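Local coordinates for putative regulatory protein (Streptomyces coelicolor A3, PDB 2PZ9) that probably binds DNA through a helix-turn-helix domain and regulates transcription as a member of the TetR family, at residues R45-A49 with R125-A129; T93-P97 with K146-L150; Y103-F108 with I172-A176. One frame throughout, in Å; residues are numbered along the deposited sequence.

Contact 1 (R45-A49 with R125-A129)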
loop_
_atom_site.group_PDB
_atom_site.type_symbol
_atom_site.label_atom_id
_atom_site.label_comp_id
_atom_site.label_asym_id
_atom_site.label_seq_id
_atom_site.Cartn_x
_atom_site.Cartn_y
_atom_site.Cartn_z
ATOM N N ARG A 45 -14.481 -6.473 -3.611
ATOM C CA ARG A 45 -14.540 -7.750 -2.906
ATOM C C ARG A 45 -13.599 -8.805 -3.458
ATOM O O ARG A 45 -12.779 -9.352 -2.743
ATOM C CB ARG A 45 -15.954 -8.308 -2.991
ATOM C CG ARG A 45 -16.675 -8.412 -1.682
ATOM C CD ARG A 45 -18.153 -8.694 -1.920
ATOM N NE ARG A 45 -18.974 -8.123 -0.853
ATOM C CZ ARG A 45 -19.281 -6.828 -0.739
ATOM N NH1 ARG A 45 -18.836 -5.935 -1.628
ATOM N NH2 ARG A 45 -20.027 -6.416 0.280
ATOM N N HIS A 46 -13.735 -9.104 -4.736
ATOM C CA HIS A 46 -13.193 -10.349 -5.248
ATOM C C HIS A 46 -12.076 -10.137 -6.250
ATOM O O HIS A 46 -11.393 -11.087 -6.642
ATOM C CB HIS A 46 -14.318 -11.162 -5.873
ATOM C CG HIS A 46 -15.408 -11.536 -4.911
ATOM N ND1 HIS A 46 -16.665 -10.968 -4.950
ATOM C CD2 HIS A 46 -15.432 -12.427 -3.891
ATOM C CE1 HIS A 46 -17.416 -11.490 -3.996
ATOM N NE2 HIS A 46 -16.690 -12.375 -3.339
ATOM N N GLY A 47 -11.877 -8.879 -6.641
ATOM C CA GLY A 47 -10.964 -8.537 -7.728
ATOM C C GLY A 47 -11.579 -8.898 -9.052
ATOM O O GLY A 47 -12.780 -9.153 -9.130
ATOM N N ILE A 48 -10.750 -8.929 -10.092
ATOM C CA ILE A 48 -11.195 -9.251 -11.465
ATOM C C ILE A 48 -11.457 -10.748 -11.701
ATOM O O ILE A 48 -12.594 -11.139 -11.956
ATOM C CB ILE A 48 -10.183 -8.765 -12.523
ATOM C CG1 ILE A 48 -9.849 -7.288 -12.320
ATOM C CG2 ILE A 48 -10.694 -9.086 -13.949
ATOM C CD1 ILE A 48 -8.469 -6.938 -12.796
ATOM N N ALA A 49 -10.410 -11.575 -11.632
ATOM C CA ALA A 49 -10.573 -13.023 -11.756
ATOM C C ALA A 49 -11.659 -13.522 -10.802
ATOM O O ALA A 49 -12.491 -14.331 -11.184
ATOM C CB ALA A 49 -9.254 -13.745 -11.505
ATOM N N ARG A 125 -3.491 -3.442 -9.425
ATOM C CA ARG A 125 -2.026 -3.377 -9.479
ATOM C C ARG A 125 -1.438 -4.777 -9.553
ATOM O O ARG A 125 -0.615 -5.071 -10.421
ATOM C CB ARG A 125 -1.456 -2.621 -8.290
ATOM C CG ARG A 125 -2.167 -1.318 -8.055
ATOM C CD ARG A 125 -1.343 -0.372 -7.268
ATOM N NE ARG A 125 -2.212 0.578 -6.580
ATOM C CZ ARG A 125 -1.806 1.712 -6.011
ATOM N NH1 ARG A 125 -0.528 2.074 -6.050
ATOM N NH2 ARG A 125 -2.696 2.495 -5.412
ATOM N N LEU A 126 -1.925 -5.642 -8.668
ATOM C CA LEU A 126 -1.533 -7.044 -8.597
ATOM C C LEU A 126 -2.012 -7.921 -9.750
ATOM O O LEU A 126 -1.265 -8.763 -10.243
ATOM C CB LEU A 126 -2.030 -7.657 -7.290
ATOM C CG LEU A 126 -1.444 -7.114 -5.984
ATOM C CD1 LEU A 126 -2.390 -7.468 -4.860
ATOM C CD2 LEU A 126 -0.031 -7.636 -5.691
ATOM N N GLU A 127 -3.261 -7.757 -10.162
ATOM C CA GLU A 127 -3.804 -8.634 -11.198
ATOM C C GLU A 127 -3.285 -8.299 -12.625
ATOM O O GLU A 127 -3.064 -9.204 -13.419
ATOM C CB GLU A 127 -5.334 -8.699 -11.139
ATOM C CG GLU A 127 -5.882 -9.260 -9.858
ATOM C CD GLU A 127 -7.252 -9.884 -10.023
ATOM O OE1 GLU A 127 -7.416 -10.674 -10.974
ATOM O OE2 GLU A 127 -8.163 -9.613 -9.203
ATOM N N LEU A 128 -3.064 -7.023 -12.936
ATOM C CA LEU A 128 -2.586 -6.624 -14.265
ATOM C C LEU A 128 -1.068 -6.369 -14.292
ATOM O O LEU A 128 -0.323 -7.151 -14.908
ATOM C CB LEU A 128 -3.381 -5.421 -14.780
ATOM C CG LEU A 128 -4.896 -5.656 -14.630
ATOM C CD1 LEU A 128 -5.634 -4.345 -14.356
ATOM C CD2 LEU A 128 -5.530 -6.445 -15.811
ATOM N N ALA A 129 -0.621 -5.299 -13.619
ATOM C CA ALA A 129 0.817 -4.929 -13.528
ATOM C C ALA A 129 1.689 -5.155 -14.797
ATOM O O ALA A 129 1.392 -4.665 -15.901
#
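A single carboxylate can serve two adjacent main-chain amides, and Glu127 does so here. Glu127 OE2 accepts a hydrogen bond from the backbone N of Ile48 (2.8 Å), and Glu127 OE1 accepts one from the N of Ala49 (3.2 Å). The second is nearly straight, with an N-H...O angle of 170°, whereas the first is bent to 139°. Neither amide is bonded to the preceding turn of helix 32-50, which is kinked at this point, so the glutamate supplies the acceptors that the helix itself does not. Gly47 makes the approach possible: its CA lies 3.3 Å from Glu127 OE2, and an ideal CB on Gly47 would clash with that same OE2 at 2.2 Å. A residue without a side chain also adopts its positive phi of 74° readily. Around this polar centre the packing is thin. Ile48 points toward the other segment and has its CB 3.7 Å from Glu127 OE1, while Ile48 CD1 meets Leu128 CD1 at 4.1 Å. Tyr78 of helix 74-92 touches both Ile48 and Leu128, and Lys74 adds a weak hydrogen bond to the Ala49 carbonyl. The contact thus joins helix 32-50, in the probable DNA-binding domain, to helix 115-127 of the C-terminal domain, the interdomain junction of the TetR fold; Arg125 meanwhile forms a salt bridge with Glu184 of the second subunit.

Contact 2 (T93-P97 with K146-L150)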
loop_
_atom_site.group_PDB
_atom_site.type_symbol
_atom_site.label_atom_id
_atom_site.label_comp_id
_atom_site.label_asym_id
_atom_site.label_seq_id
_atom_site.Cartn_x
_atom_site.Cartn_y
_atom_site.Cartn_z
ATOM N N THR A 93 -9.070 15.899 -6.183
ATOM C CA THR A 93 -7.674 15.899 -5.715
ATOM C C THR A 93 -6.800 16.960 -6.363
ATOM O O THR A 93 -5.592 16.774 -6.495
ATOM C CB THR A 93 -7.069 14.458 -5.823
ATOM O OG1 THR A 93 -7.230 13.806 -4.562
ATOM C CG2 THR A 93 -5.579 14.412 -6.237
ATOM N N GLN A 94 -7.413 18.076 -6.762
ATOM C CA GLN A 94 -6.656 19.259 -7.152
ATOM C C GLN A 94 -5.440 19.400 -6.206
ATOM O O GLN A 94 -5.594 19.502 -4.981
ATOM C CB GLN A 94 -7.592 20.487 -7.126
ATOM C CG GLN A 94 -6.945 21.895 -6.972
ATOM C CD GLN A 94 -6.317 22.441 -8.267
ATOM O OE1 GLN A 94 -5.157 22.900 -8.273
ATOM N NE2 GLN A 94 -7.079 22.398 -9.362
ATOM N N LEU A 95 -4.236 19.346 -6.771
ATOM C CA LEU A 95 -3.040 19.506 -5.959
ATOM C C LEU A 95 -2.717 20.961 -5.671
ATOM O O LEU A 95 -2.596 21.775 -6.585
ATOM C CB LEU A 95 -1.823 18.828 -6.592
ATOM C CG LEU A 95 -0.433 19.309 -6.100
ATOM C CD1 LEU A 95 -0.162 19.055 -4.607
ATOM C CD2 LEU A 95 0.685 18.704 -6.934
ATOM N N ASP A 96 -2.573 21.275 -4.387
ATOM C CA ASP A 96 -2.093 22.576 -3.973
ATOM C C ASP A 96 -0.661 22.472 -3.453
ATOM O O ASP A 96 -0.446 21.961 -2.347
ATOM C CB ASP A 96 -2.994 23.179 -2.907
ATOM C CG ASP A 96 -2.756 24.677 -2.729
ATOM O OD1 ASP A 96 -1.588 25.145 -2.818
ATOM O OD2 ASP A 96 -3.752 25.396 -2.503
ATOM N N PRO A 97 0.326 22.952 -4.249
ATOM C CA PRO A 97 1.736 22.839 -3.894
ATOM C C PRO A 97 2.096 23.679 -2.676
ATOM O O PRO A 97 3.094 23.404 -2.007
ATOM C CB PRO A 97 2.446 23.358 -5.136
ATOM C CG PRO A 97 1.451 23.249 -6.213
ATOM C CD PRO A 97 0.171 23.593 -5.563
ATOM N N LYS A 146 1.383 17.168 -12.165
ATOM C CA LYS A 146 1.660 17.491 -10.765
ATOM C C LYS A 146 3.149 17.653 -10.470
ATOM O O LYS A 146 3.533 18.462 -9.637
ATOM C CB LYS A 146 1.046 16.446 -9.840
ATOM C CG LYS A 146 -0.455 16.444 -9.864
ATOM C CD LYS A 146 -0.991 15.440 -8.893
ATOM C CE LYS A 146 -2.428 15.173 -9.144
ATOM N NZ LYS A 146 -2.946 14.372 -7.991
ATOM N N LEU A 147 3.987 16.876 -11.146
ATOM C CA LEU A 147 5.421 17.024 -10.994
ATOM C C LEU A 147 5.830 18.376 -11.541
ATOM O O LEU A 147 6.703 19.034 -10.988
ATOM C CB LEU A 147 6.176 15.900 -11.701
ATOM C CG LEU A 147 5.964 14.494 -11.132
ATOM C CD1 LEU A 147 6.514 13.438 -12.085
ATOM C CD2 LEU A 147 6.568 14.354 -9.733
ATOM N N ASP A 148 5.187 18.816 -12.612
ATOM C CA ASP A 148 5.443 20.164 -13.064
ATOM C C ASP A 148 4.983 21.220 -12.063
ATOM O O ASP A 148 5.688 22.184 -11.821
ATOM C CB ASP A 148 4.892 20.386 -14.462
ATOM C CG ASP A 148 5.978 20.295 -15.506
ATOM O OD1 ASP A 148 6.547 19.192 -15.677
ATOM O OD2 ASP A 148 6.302 21.339 -16.121
ATOM N N LYS A 149 3.827 20.998 -11.451
ATOM C CA LYS A 149 3.269 21.895 -10.442
ATOM C C LYS A 149 4.248 22.004 -9.263
ATOM O O LYS A 149 4.511 23.090 -8.746
ATOM C CB LYS A 149 1.900 21.355 -9.993
ATOM C CG LYS A 149 0.734 22.367 -9.919
ATOM C CD LYS A 149 -0.545 21.794 -10.637
ATOM C CE LYS A 149 -1.890 21.928 -9.861
ATOM N NZ LYS A 149 -2.221 23.299 -9.371
ATOM N N LEU A 150 4.828 20.885 -8.858
ATOM C CA LEU A 150 5.839 20.916 -7.808
ATOM C C LEU A 150 7.141 21.579 -8.263
ATOM O O LEU A 150 7.711 22.351 -7.506
ATOM C CB LEU A 150 6.081 19.516 -7.241
ATOM C CG LEU A 150 4.834 18.845 -6.626
ATOM C CD1 LEU A 150 4.874 17.328 -6.769
ATOM C CD2 LEU A 150 4.614 19.247 -5.169
HETATM O O HOH W 1 -3.173 24.885 -7.294
#
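Lysine side chains often work twice, with apolar methylenes along the shaft and a charge at the tip, and helix 139-155 offers two examples. Lys146 comes first: its CB packs 3.7 Å from Leu95 CD2, and the extended chain carries Lys146 NZ to within 3.2 Å of Thr93 CG2, where the ammonium finds its polar partner in the hydroxyl of Tyr103. Lys149, pointing toward 93-97, lays its CG 3.9 Å from Pro97 CG and ends in a small polar network. Lys149 NZ donates to Gln94 OE1 (3.2 Å) and, weakly, to Leu95 O (3.2 Å); a water accepts from Lys149 NZ at 2.8 Å and donates to Gln94 OE1 at 3.0 Å. Leu150, one turn beyond Lys146, closes the apolar patch with its CG 4.2 Å from Leu95 CD2. Residues 146, 149 and 150 thus form one helical face, into which Leu95 is inserted. This is plain structural packing that fastens the irregular linker between helix 74-92 and helix 100-113 onto the C-terminal helical domain, with Tyr103 of helix 100-113 packing on Thr93 and Leu95, and Leu169 of helix 165-176 on Lys146 and Leu150.

Contact 3 (Y103-F108 with I172-A176)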
loop_
_atom_site.group_PDB
_atom_site.type_symbol
_atom_site.label_atom_id
_atom_site.label_comp_id
_atom_site.label_asym_id
_atom_site.label_seq_id
_atom_site.Cartn_x
_atom_site.Cartn_y
_atom_site.Cartn_z
ATOM N N TYR A 103 -3.292 18.924 1.215
ATOM C CA TYR A 103 -3.422 17.974 0.116
ATOM C C TYR A 103 -3.578 16.545 0.651
ATOM O O TYR A 103 -4.417 15.766 0.175
ATOM C CB TYR A 103 -2.203 18.085 -0.821
ATOM C CG TYR A 103 -2.162 17.064 -1.933
ATOM C CD1 TYR A 103 -1.014 16.289 -2.155
ATOM C CD2 TYR A 103 -3.273 16.853 -2.768
ATOM C CE1 TYR A 103 -0.959 15.321 -3.193
ATOM C CE2 TYR A 103 -3.232 15.893 -3.815
ATOM C CZ TYR A 103 -2.077 15.137 -4.015
ATOM O OH TYR A 103 -2.048 14.193 -5.015
ATOM N N ALA A 104 -2.769 16.209 1.651
ATOM C CA ALA A 104 -2.757 14.865 2.210
ATOM C C ALA A 104 -4.070 14.584 2.905
ATOM O O ALA A 104 -4.573 13.474 2.809
ATOM C CB ALA A 104 -1.597 14.695 3.169
ATOM N N GLY A 105 -4.618 15.589 3.595
ATOM C CA GLY A 105 -5.897 15.453 4.268
ATOM C C GLY A 105 -6.952 15.165 3.230
ATOM O O GLY A 105 -7.816 14.318 3.431
ATOM N N ILE A 106 -6.855 15.849 2.099
ATOM C CA ILE A 106 -7.769 15.641 0.981
ATOM C C ILE A 106 -7.801 14.147 0.556
ATOM O O ILE A 106 -8.871 13.524 0.551
ATOM C CB ILE A 106 -7.513 16.707 -0.163
ATOM C CG1 ILE A 106 -8.561 17.816 -0.096
ATOM C CG2 ILE A 106 -7.525 16.136 -1.562
ATOM C CD1 ILE A 106 -8.188 19.025 0.807
ATOM N N LEU A 107 -6.630 13.564 0.275
ATOM C CA LEU A 107 -6.536 12.130 -0.078
ATOM C C LEU A 107 -6.994 11.238 1.062
ATOM O O LEU A 107 -7.618 10.197 0.842
ATOM C CB LEU A 107 -5.111 11.746 -0.487
ATOM C CG LEU A 107 -4.559 12.486 -1.705
ATOM C CD1 LEU A 107 -3.027 12.503 -1.804
ATOM C CD2 LEU A 107 -5.179 11.863 -2.958
ATOM N N PHE A 108 -6.680 11.642 2.286
ATOM C CA PHE A 108 -7.059 10.839 3.409
ATOM C C PHE A 108 -8.571 10.710 3.435
ATOM O O PHE A 108 -9.114 9.607 3.572
ATOM C CB PHE A 108 -6.581 11.462 4.697
ATOM C CG PHE A 108 -7.046 10.725 5.913
ATOM C CD1 PHE A 108 -6.364 9.592 6.360
ATOM C CD2 PHE A 108 -8.193 11.139 6.603
ATOM C CE1 PHE A 108 -6.821 8.896 7.489
ATOM C CE2 PHE A 108 -8.647 10.453 7.724
ATOM C CZ PHE A 108 -7.970 9.345 8.175
ATOM N N ILE A 172 3.933 11.650 -0.398
ATOM C CA ILE A 172 2.698 12.195 0.117
ATOM C C ILE A 172 1.461 11.294 -0.192
ATOM O O ILE A 172 0.626 11.035 0.688
ATOM C CB ILE A 172 2.531 13.648 -0.330
ATOM C CG1 ILE A 172 3.682 14.478 0.251
ATOM C CG2 ILE A 172 1.174 14.190 0.140
ATOM C CD1 ILE A 172 3.744 15.890 -0.258
ATOM N N ASN A 173 1.363 10.820 -1.427
ATOM C CA ASN A 173 0.442 9.763 -1.759
ATOM C C ASN A 173 0.484 8.517 -0.864
ATOM O O ASN A 173 -0.569 7.986 -0.494
ATOM C CB ASN A 173 0.685 9.356 -3.182
ATOM C CG ASN A 173 -0.008 10.246 -4.128
ATOM O OD1 ASN A 173 -1.106 9.917 -4.575
ATOM N ND2 ASN A 173 0.575 11.409 -4.411
ATOM N N GLN A 174 1.687 8.043 -0.544
ATOM C CA GLN A 174 1.843 6.888 0.344
ATOM C C GLN A 174 1.246 7.159 1.695
ATOM O O GLN A 174 0.290 6.504 2.065
ATOM C CB GLN A 174 3.300 6.516 0.551
ATOM C CG GLN A 174 3.716 5.378 -0.254
ATOM C CD GLN A 174 2.962 4.090 0.026
ATOM O OE1 GLN A 174 3.053 3.523 1.106
ATOM N NE2 GLN A 174 2.262 3.595 -0.981
ATOM N N ILE A 175 1.827 8.135 2.406
ATOM C CA ILE A 175 1.468 8.495 3.788
ATOM C C ILE A 175 -0.045 8.610 3.966
ATOM O O ILE A 175 -0.587 8.188 4.986
ATOM C CB ILE A 175 2.107 9.851 4.220
ATOM C CG1 ILE A 175 3.459 10.053 3.555
ATOM C CG2 ILE A 175 2.342 9.924 5.718
ATOM C CD1 ILE A 175 3.998 11.508 3.707
ATOM N N ALA A 176 -0.689 9.178 2.946
ATOM C CA ALA A 176 -2.124 9.416 2.900
ATOM C C ALA A 176 -2.945 8.141 2.903
ATOM O O ALA A 176 -4.058 8.131 3.422
ATOM C CB ALA A 176 -2.463 10.232 1.679
#
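Ridges-into-grooves packing needs no hydrogen bond between the helices it joins. The axes of the segments 103-108 and 172-176 come within 9.0 Å at a signed angle of -46°, near the roughly -50° expected when both ridges run from residue i to i+4, as Tyr103-Leu107 and Ile172-Ala176 do. The apolar contacts dominate. Ile172 CG2 lies 3.8 Å from Tyr103 CD1 and 4.1 Å from Ala104 CB, and one turn later Ala176 CB meets Leu107 CB at 3.7 Å. Ala176 CB also approaches the carbonyl oxygen of Ala104 (4.0 Å), so the main chain itself forms part of the surface. Contacts involving polar atoms are looser: Ala176 O sits at the edge of the Phe108 ring, 4.0 Å from Phe108 CD1, and Tyr103 OH is 3.9 Å from Asn173 ND2. The polar ends of Tyr103 and Asn173 bond outside the pair, Tyr103 to Lys146 NZ and Asn173 to the carbonyl of Leu169. The crossing belongs to the buried interior of the all-helical C-terminal domain, where helix 198-212 covers one flank through Val209 on Ala104 and Leu205 on Phe108, while helix 165-176 meets the second subunit through Ile175 on Leu171 of that subunit.

Chemistry follows position. Contact 3, whose centre is about 9 Å from the chain's centre, is buried and held mainly by apolar packing, with no hydrogen bond across the pair. Contacts 1 and 2, centred about 15 and 16 Å out on opposite sides, are partly exposed and use charged side chains as hydrogen-bonding partners: a carboxylate accepts from amides in contact 1, a lysine donates to an amide side chain and, weakly, to a carbonyl in contact 2. No helix is held by two contacts, but the 93-97 loop of contact 2 runs into helix 100-113 of contact 3, and Lys146 NZ lies 3.1 Å from Tyr103 OH. All three reach the second subunit, contact 2 through one residue.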